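PDB 3LYB: putative endoribonuclease from Klebsiella pneumoniae, which is a putative endoribonuclease of the YjgF-like L-PSP family that may cleave RNA. Local coordinates for residues B[46-49]-B[50-53]; B[67-70]-B[71-75]; B[39-42]-B[43-47]; B[76-79]-B[80-83]. All coordinates share one frame; numbering follows the deposited sequence.

Going from the N terminus, interaction 3 (39-42 with 43-47) comes first, in the loop before helix 48-54, where it holds a calcium ion. Interaction 1 (46-49 with 50-53) begins where interaction 3 ends, shares Val46 and Pro47 with it, and leads into that helix. Interactions 2 and 4 follow in series along helix 60-85. Each contact closes only a local turn, and none of the turns encloses another. Interactions 1 and 3 both lean on interaction 2: Trp74 packs on Val46, Pro47 and Val50, and Gln72 NE2 probably bonds Val40 O. Interaction 4 lies further along the helix, touching strand 141-148.

Interaction 1: B[46-49]-B[50-53]; sequences VPEP and VREL
The CG of Arg51 lies anti to its own carbonyl carbon, beside the backbone N (chi1 -59°). From there the chain runs extended to NE and carries the guanidinium back to Val46 and Glu48. This is the N-terminal region of the helix that runs through 50-53, with the arginine folded back over the residues that lead into it. Arg51 NE bonds Val46 O at 3.2 Å, with 157° at the hydrogen. That oxygen sits at the guanidinium edge, in its plane. Arg51 NH2 reaches the same oxygen in a weak bond.

Glu48 runs alongside Arg51 and points the same way. Its chain bends at the CB-CG bond (chi2 87°). Glu48 CG stands over one face of the guanidinium, 3.7 Å from NH2 of Arg51. The carboxylate and guanidinium planes are almost parallel, but Glu48 OE2 is 4.0 Å from Arg51 NH2 and well out of plane. This is a long salt bridge, held by charge and not by a directed N-H.

In the backbone, Arg51 N bonds Glu48 O, and weak bonds run from Val50 N and Arg51 N to Pro47 O. Leu53 N then reaches Pro49 O at 3.3 Å. On the inner side, Trp74 of helix 60-85 packs against Val46, Pro47 and Val50. Beside it, Pro47 CB touches Val50 CG2 at 3.7 Å.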
# COMPACT_ATOMS: atom_id res chain seq x y z
N VAL B 46 9.76 33.50 -7.13
CA VAL B 46 8.85 34.62 -7.26
C VAL B 46 9.48 35.94 -6.83
O VAL B 46 10.41 35.97 -6.01
CB VAL B 46 7.49 34.39 -6.52
CG1 VAL B 46 6.83 33.06 -6.97
CG2 VAL B 46 7.63 34.48 -4.99
N PRO B 47 8.98 37.05 -7.40
CA PRO B 47 9.43 38.39 -7.03
C PRO B 47 9.53 38.55 -5.52
O PRO B 47 8.65 38.10 -4.78
CB PRO B 47 8.32 39.28 -7.61
CG PRO B 47 7.95 38.56 -8.89
CD PRO B 47 8.04 37.09 -8.54
N GLU B 48 10.60 39.19 -5.07
CA GLU B 48 10.89 39.29 -3.65
C GLU B 48 9.73 39.86 -2.80
O GLU B 48 9.37 39.28 -1.79
CB GLU B 48 12.18 40.05 -3.42
CG GLU B 48 13.46 39.26 -3.73
CD GLU B 48 13.94 39.32 -5.18
OE1 GLU B 48 13.17 39.71 -6.10
OE2 GLU B 48 15.12 38.95 -5.39
N PRO B 49 9.13 40.99 -3.21
CA PRO B 49 8.11 41.47 -2.29
C PRO B 49 6.84 40.65 -2.38
O PRO B 49 5.99 40.73 -1.47
CB PRO B 49 7.88 42.92 -2.73
CG PRO B 49 8.33 42.99 -4.14
CD PRO B 49 9.30 41.88 -4.38
N VAL B 50 6.71 39.85 -3.45
CA VAL B 50 5.57 38.93 -3.56
C VAL B 50 5.66 37.82 -2.50
O VAL B 50 4.66 37.31 -2.03
CB VAL B 50 5.40 38.33 -4.97
CG1 VAL B 50 4.37 37.20 -4.93
CG2 VAL B 50 4.97 39.41 -6.00
N ARG B 51 6.87 37.50 -2.06
CA ARG B 51 7.02 36.52 -1.03
C ARG B 51 6.29 36.88 0.25
O ARG B 51 5.46 36.08 0.73
CB ARG B 51 8.50 36.26 -0.74
CG ARG B 51 9.23 35.79 -1.94
CD ARG B 51 10.70 35.77 -1.68
NE ARG B 51 11.42 35.79 -2.95
CZ ARG B 51 12.72 35.56 -3.08
NH1 ARG B 51 13.46 35.26 -2.01
NH2 ARG B 51 13.25 35.61 -4.29
N GLU B 52 6.58 38.06 0.81
CA GLU B 52 5.93 38.41 2.10
C GLU B 52 4.47 38.74 1.84
O GLU B 52 3.64 38.62 2.71
CB GLU B 52 6.75 39.39 3.01
CG GLU B 52 6.20 39.73 4.49
CD GLU B 52 6.12 38.56 5.53
OE1 GLU B 52 7.11 38.31 6.29
OE2 GLU B 52 5.03 37.94 5.66
N LEU B 53 4.14 39.01 0.58
CA LEU B 53 2.74 39.13 0.17
C LEU B 53 1.99 37.78 0.09
O LEU B 53 0.75 37.76 0.14
CB LEU B 53 2.65 39.85 -1.18
CG LEU B 53 1.26 40.16 -1.74
CD1 LEU B 53 0.52 41.12 -0.84
CD2 LEU B 53 1.42 40.73 -3.11

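Interaction 2: B[67-70]-B[71-75]; sequences GPIL and AQSWY
The backbone N-H groups of Ala71, Gln72, Ser73 and Trp74 bond the carbonyls of Gly67, Pro68, Ile69 and Leu70, each four residues back, as in a regular alpha helix. Just before these bonds helix 60-85 is kinked, where the N atoms of Pro68 and Ile69 have no bond to the preceding turn.

With chi1 at -60°, Ser73 OG swings back toward the preceding turn. This puts it next to Ile69 O, to which it donates a hydrogen bond. Ser73 N donates to the same oxygen at 2.9 Å, from the opposite face of the carbonyl plane. The end of Ile69 also turns toward the serine, with CD1 3.5 Å from Ser73 OG.

Gln72 CG passes 3.2 Å from Pro68 O. Its extended chain then carries the amide away from the helix, where NE2 bonds Thr138 O and probably Val40 O, and OE1 takes a bond from Leu140 N. Leu70 packs on Tyr109 and Val113 of helix 107-115.

Ser73 and Gln72 meet their polar needs in different ways. Ser73 is served by its own helix, while Gln72 spends its amide on neighbouring loops and so ties the helix to them.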
# COMPACT_ATOMS: atom_id res chain seq x y z
N GLY B 67 6.17 27.43 0.94
CA GLY B 67 6.72 28.02 -0.27
C GLY B 67 6.20 27.46 -1.57
O GLY B 67 5.81 28.23 -2.46
N PRO B 68 6.17 26.12 -1.71
CA PRO B 68 5.87 25.62 -3.06
C PRO B 68 4.42 25.84 -3.53
O PRO B 68 4.20 26.26 -4.69
CB PRO B 68 6.24 24.14 -2.97
CG PRO B 68 7.30 24.11 -1.87
CD PRO B 68 6.76 25.07 -0.86
N ILE B 69 3.45 25.60 -2.66
CA ILE B 69 2.06 25.82 -3.02
C ILE B 69 1.75 27.32 -3.24
O ILE B 69 1.00 27.67 -4.16
CB ILE B 69 1.09 25.15 -2.01
CG1 ILE B 69 -0.37 25.30 -2.42
CG2 ILE B 69 1.28 25.71 -0.65
CD1 ILE B 69 -0.68 24.96 -3.87
N LEU B 70 2.34 28.18 -2.39
CA LEU B 70 2.11 29.63 -2.49
C LEU B 70 2.70 30.13 -3.79
O LEU B 70 2.01 30.75 -4.60
CB LEU B 70 2.71 30.36 -1.28
CG LEU B 70 2.02 30.16 0.08
CD1 LEU B 70 2.84 30.75 1.24
CD2 LEU B 70 0.58 30.70 0.10
N ALA B 71 3.95 29.78 -4.02
CA ALA B 71 4.64 30.18 -5.24
C ALA B 71 3.94 29.69 -6.49
O ALA B 71 3.76 30.45 -7.42
CB ALA B 71 6.08 29.70 -5.21
N GLN B 72 3.54 28.42 -6.52
CA GLN B 72 2.87 27.87 -7.70
C GLN B 72 1.49 28.52 -7.91
O GLN B 72 1.10 28.82 -9.05
CB GLN B 72 2.73 26.35 -7.59
CG GLN B 72 4.06 25.55 -7.77
CD GLN B 72 3.83 24.04 -7.81
OE1 GLN B 72 2.70 23.58 -7.85
NE2 GLN B 72 4.89 23.28 -7.78
N SER B 73 0.77 28.76 -6.83
CA SER B 73 -0.53 29.37 -6.96
C SER B 73 -0.37 30.75 -7.55
O SER B 73 -1.08 31.15 -8.49
CB SER B 73 -1.25 29.44 -5.62
OG SER B 73 -1.43 28.15 -5.07
N TRP B 74 0.60 31.48 -7.00
CA TRP B 74 0.75 32.86 -7.38
C TRP B 74 1.10 32.86 -8.87
O TRP B 74 0.45 33.52 -9.68
CB TRP B 74 1.80 33.58 -6.53
CG TRP B 74 2.09 34.93 -7.11
CD1 TRP B 74 1.37 36.08 -6.91
CD2 TRP B 74 3.12 35.25 -8.06
NE1 TRP B 74 1.91 37.11 -7.66
CE2 TRP B 74 2.99 36.62 -8.37
CE3 TRP B 74 4.14 34.51 -8.66
CZ2 TRP B 74 3.85 37.28 -9.26
CZ3 TRP B 74 5.01 35.16 -9.54
CH2 TRP B 74 4.86 36.54 -9.83
N TYR B 75 2.11 32.07 -9.21
CA TYR B 75 2.59 31.98 -10.58
C TYR B 75 1.47 31.67 -11.57
O TYR B 75 1.46 32.17 -12.68
CB TYR B 75 3.70 30.93 -10.65
CG TYR B 75 4.63 31.16 -11.79
CD1 TYR B 75 5.81 31.89 -11.61
CD2 TYR B 75 4.32 30.69 -13.07
CE1 TYR B 75 6.68 32.12 -12.69
CE2 TYR B 75 5.18 30.91 -14.15
CZ TYR B 75 6.35 31.64 -13.96
OH TYR B 75 7.20 31.86 -15.04

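Interaction 3: B[39-42]-B[43-47]; sequences IVNG and FQDVP. With CA (calcium ion), chain F.
Asn41 and Asp45 share one calcium ion. Asn41 OD1 binds it at 2.4 Å and Asp45 OD1 at 2.8 Å. The two side chains approach at a slant, with the amide and carboxylate planes turned 36° apart. Asn41 CG lies between its backbone N and carbonyl carbon (chi1 59°), which brings the amide oxygen round toward the aspartate.

A backbone bond also fixes the carboxylate. Asn41 N donates to Asp45 OD2 at 3.0 Å in an almost straight bond, 176° at the hydrogen. OD2 is met on its anti side, somewhat out of the carboxylate plane. While it takes this N-H, Asp45 OD2 also lies almost as near the calcium ion as OD1 does, at 2.9 Å.

Further out, Asp45 N bonds Gly42 O at 3.0 Å and closes the short 3-10 turn 43-45 that brings the aspartate back over Asn41. Val40 CG1 packs on Asp45 CB at 3.9 Å. Val40 also touches Tyr75 of helix 60-85, and Phe43 packs on Asp63 of the same helix.

Taken together, this is a calcium site in a loop ahead of helix 48-54, to which this chain gives an asparagine and an aspartate four residues apart.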
# COMPACT_ATOMS: atom_id res chain seq x y z
N ILE B 39 9.76 24.18 -13.51
CA ILE B 39 8.61 24.08 -12.62
C ILE B 39 8.92 24.95 -11.42
O ILE B 39 9.97 24.81 -10.81
CB ILE B 39 8.40 22.63 -12.07
CG1 ILE B 39 8.31 21.58 -13.19
CG2 ILE B 39 7.19 22.57 -11.13
CD1 ILE B 39 7.31 21.88 -14.31
N VAL B 40 7.99 25.84 -11.08
CA VAL B 40 8.08 26.69 -9.90
C VAL B 40 8.08 25.85 -8.63
O VAL B 40 7.17 25.06 -8.42
CB VAL B 40 6.90 27.67 -9.87
CG1 VAL B 40 6.92 28.49 -8.61
CG2 VAL B 40 6.96 28.57 -11.10
N ASN B 41 9.09 26.00 -7.78
CA ASN B 41 9.21 25.08 -6.64
C ASN B 41 9.25 25.70 -5.23
O ASN B 41 9.29 24.98 -4.24
CB ASN B 41 10.33 24.04 -6.84
CG ASN B 41 11.71 24.67 -7.05
OD1 ASN B 41 11.88 25.67 -7.77
ND2 ASN B 41 12.72 24.05 -6.45
N GLY B 42 9.21 27.01 -5.16
CA GLY B 42 9.23 27.68 -3.87
C GLY B 42 9.39 29.17 -4.05
O GLY B 42 9.38 29.66 -5.19
N PHE B 43 9.55 29.87 -2.93
CA PHE B 43 9.66 31.34 -2.89
C PHE B 43 10.72 31.96 -3.80
O PHE B 43 10.49 33.02 -4.41
CB PHE B 43 9.89 31.83 -1.47
CG PHE B 43 8.67 31.77 -0.62
CD1 PHE B 43 7.46 32.28 -1.09
CD2 PHE B 43 8.73 31.22 0.65
CE1 PHE B 43 6.32 32.24 -0.29
CE2 PHE B 43 7.59 31.18 1.45
CZ PHE B 43 6.38 31.69 0.98
N GLN B 44 11.87 31.30 -3.89
CA GLN B 44 12.97 31.75 -4.73
C GLN B 44 12.57 31.96 -6.19
O GLN B 44 13.25 32.66 -6.92
CB GLN B 44 14.17 30.80 -4.59
CG GLN B 44 14.72 30.67 -3.13
CD GLN B 44 15.29 31.99 -2.57
OE1 GLN B 44 16.02 32.72 -3.26
NE2 GLN B 44 14.97 32.30 -1.31
N ASP B 45 11.45 31.39 -6.61
CA ASP B 45 11.00 31.58 -8.00
C ASP B 45 10.02 32.74 -8.19
O ASP B 45 9.50 32.95 -9.28
CB ASP B 45 10.42 30.29 -8.58
CG ASP B 45 11.46 29.17 -8.68
OD1 ASP B 45 12.55 29.38 -9.29
OD2 ASP B 45 11.17 28.07 -8.16
N VAL B 46 9.76 33.50 -7.13
CA VAL B 46 8.85 34.62 -7.26
C VAL B 46 9.48 35.94 -6.83
O VAL B 46 10.41 35.97 -6.01
CB VAL B 46 7.49 34.39 -6.52
CG1 VAL B 46 6.83 33.06 -6.97
CG2 VAL B 46 7.63 34.48 -4.99
N PRO B 47 8.98 37.05 -7.40
CA PRO B 47 9.43 38.39 -7.03
C PRO B 47 9.53 38.55 -5.52
O PRO B 47 8.65 38.10 -4.78
CB PRO B 47 8.32 39.28 -7.61
CG PRO B 47 7.95 38.56 -8.89
CD PRO B 47 8.04 37.09 -8.54
CA CA F . 13.51 26.74 -9.25

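Interaction 4: B[76-79]-B[80-83]; sequences VLES and IRRT
Glu78 reaches forward along helix 60-85 and meets two arginines, Arg81 and Arg82, each turned differently against it. The Glu78 CG is anti to the backbone N (chi1 176°) and the chain bends at the next torsion, bringing the carboxylate over the following turn.

Arg81 lies beside Glu78 and points the same way, but their flat groups are steeply turned. Arg81 NE donates to Glu78 OE1 at 2.9 Å from above the carboxylate plane, and Arg81 NH2 forms a salt bridge with OE2. Arg82 comes across Glu78 at a slant, its guanidinium 80° from the carboxylate plane. Both its NE, at 2.8 Å, and its NH2, at 2.9 Å, bond Glu78 OE2 on the anti side, both somewhat out of the carboxylate plane. Glu78 CG lies over one face of the same guanidinium, 3.6 Å from Arg82 NH2.

At the next residue, Ser79 O takes two bonds from Thr83. Thr83 N meets it at 2.8 Å, and Thr83 OG1 arrives from above the carbonyl plane. Ser79 OG itself bonds Tyr75 O. Backbone bonds from Ile80, Arg81 and Arg82 to Val76, Leu77 and Glu78 keep the helix regular.

On the buried side, Ile80 CD1 is 4.3 Å from Val76 CG1, and both residues pack on Val143 of strand 141-148. Leu77 turns to Tyr110 and Val113 of helix 107-115.

The three charged residues form a salt-bridge network. With two arginines around the single buried carboxylate, the negative charge of Glu78 is probably well stabilised.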
# COMPACT_ATOMS: atom_id res chain seq x y z
N VAL B 76 0.53 30.84 -11.17
CA VAL B 76 -0.52 30.43 -12.07
C VAL B 76 -1.54 31.54 -12.20
O VAL B 76 -1.98 31.85 -13.31
CB VAL B 76 -1.23 29.13 -11.57
CG1 VAL B 76 -2.65 29.00 -12.15
CG2 VAL B 76 -0.40 27.95 -11.93
N LEU B 77 -1.93 32.09 -11.06
CA LEU B 77 -2.91 33.16 -11.02
C LEU B 77 -2.45 34.40 -11.78
O LEU B 77 -3.21 34.96 -12.57
CB LEU B 77 -3.28 33.48 -9.59
CG LEU B 77 -4.20 32.43 -8.96
CD1 LEU B 77 -4.45 32.72 -7.49
CD2 LEU B 77 -5.54 32.32 -9.70
N GLU B 78 -1.19 34.78 -11.58
CA GLU B 78 -0.57 35.88 -12.32
C GLU B 78 -0.48 35.60 -13.82
O GLU B 78 -0.63 36.52 -14.63
CB GLU B 78 0.80 36.24 -11.73
CG GLU B 78 1.60 37.32 -12.49
CD GLU B 78 1.02 38.75 -12.38
OE1 GLU B 78 0.10 38.99 -11.55
OE2 GLU B 78 1.51 39.64 -13.13
N SER B 79 -0.24 34.35 -14.21
CA SER B 79 -0.27 33.97 -15.62
C SER B 79 -1.63 34.27 -16.21
O SER B 79 -1.74 34.83 -17.29
CB SER B 79 0.02 32.48 -15.80
OG SER B 79 1.37 32.19 -15.47
N ILE B 80 -2.67 33.89 -15.47
CA ILE B 80 -4.03 34.11 -15.91
C ILE B 80 -4.18 35.59 -16.12
O ILE B 80 -4.53 36.01 -17.21
CB ILE B 80 -5.08 33.51 -14.94
CG1 ILE B 80 -5.14 31.99 -15.13
CG2 ILE B 80 -6.46 34.09 -15.19
CD1 ILE B 80 -5.79 31.24 -13.98
N ARG B 81 -3.85 36.39 -15.11
CA ARG B 81 -3.90 37.84 -15.25
C ARG B 81 -3.20 38.31 -16.52
O ARG B 81 -3.84 38.93 -17.36
CB ARG B 81 -3.34 38.55 -14.03
CG ARG B 81 -3.86 39.96 -13.86
CD ARG B 81 -3.30 40.66 -12.60
NE ARG B 81 -1.85 40.90 -12.63
CZ ARG B 81 -1.19 41.54 -13.60
NH1 ARG B 81 -1.83 41.99 -14.68
NH2 ARG B 81 0.11 41.71 -13.52
N ARG B 82 -1.93 38.00 -16.68
CA ARG B 82 -1.20 38.47 -17.85
C ARG B 82 -1.80 38.03 -19.17
O ARG B 82 -1.80 38.79 -20.14
CB ARG B 82 0.28 38.10 -17.79
CG ARG B 82 1.09 39.16 -17.11
CD ARG B 82 2.49 38.71 -16.83
NE ARG B 82 2.88 39.13 -15.48
CZ ARG B 82 4.07 38.90 -14.91
NH1 ARG B 82 5.02 38.24 -15.57
NH2 ARG B 82 4.29 39.33 -13.68
N THR B 83 -2.32 36.80 -19.22
CA THR B 83 -2.95 36.28 -20.42
C THR B 83 -4.22 37.09 -20.69
O THR B 83 -4.40 37.64 -21.78
CB THR B 83 -3.29 34.80 -20.25
OG1 THR B 83 -2.14 34.12 -19.73
CG2 THR B 83 -3.72 34.18 -21.58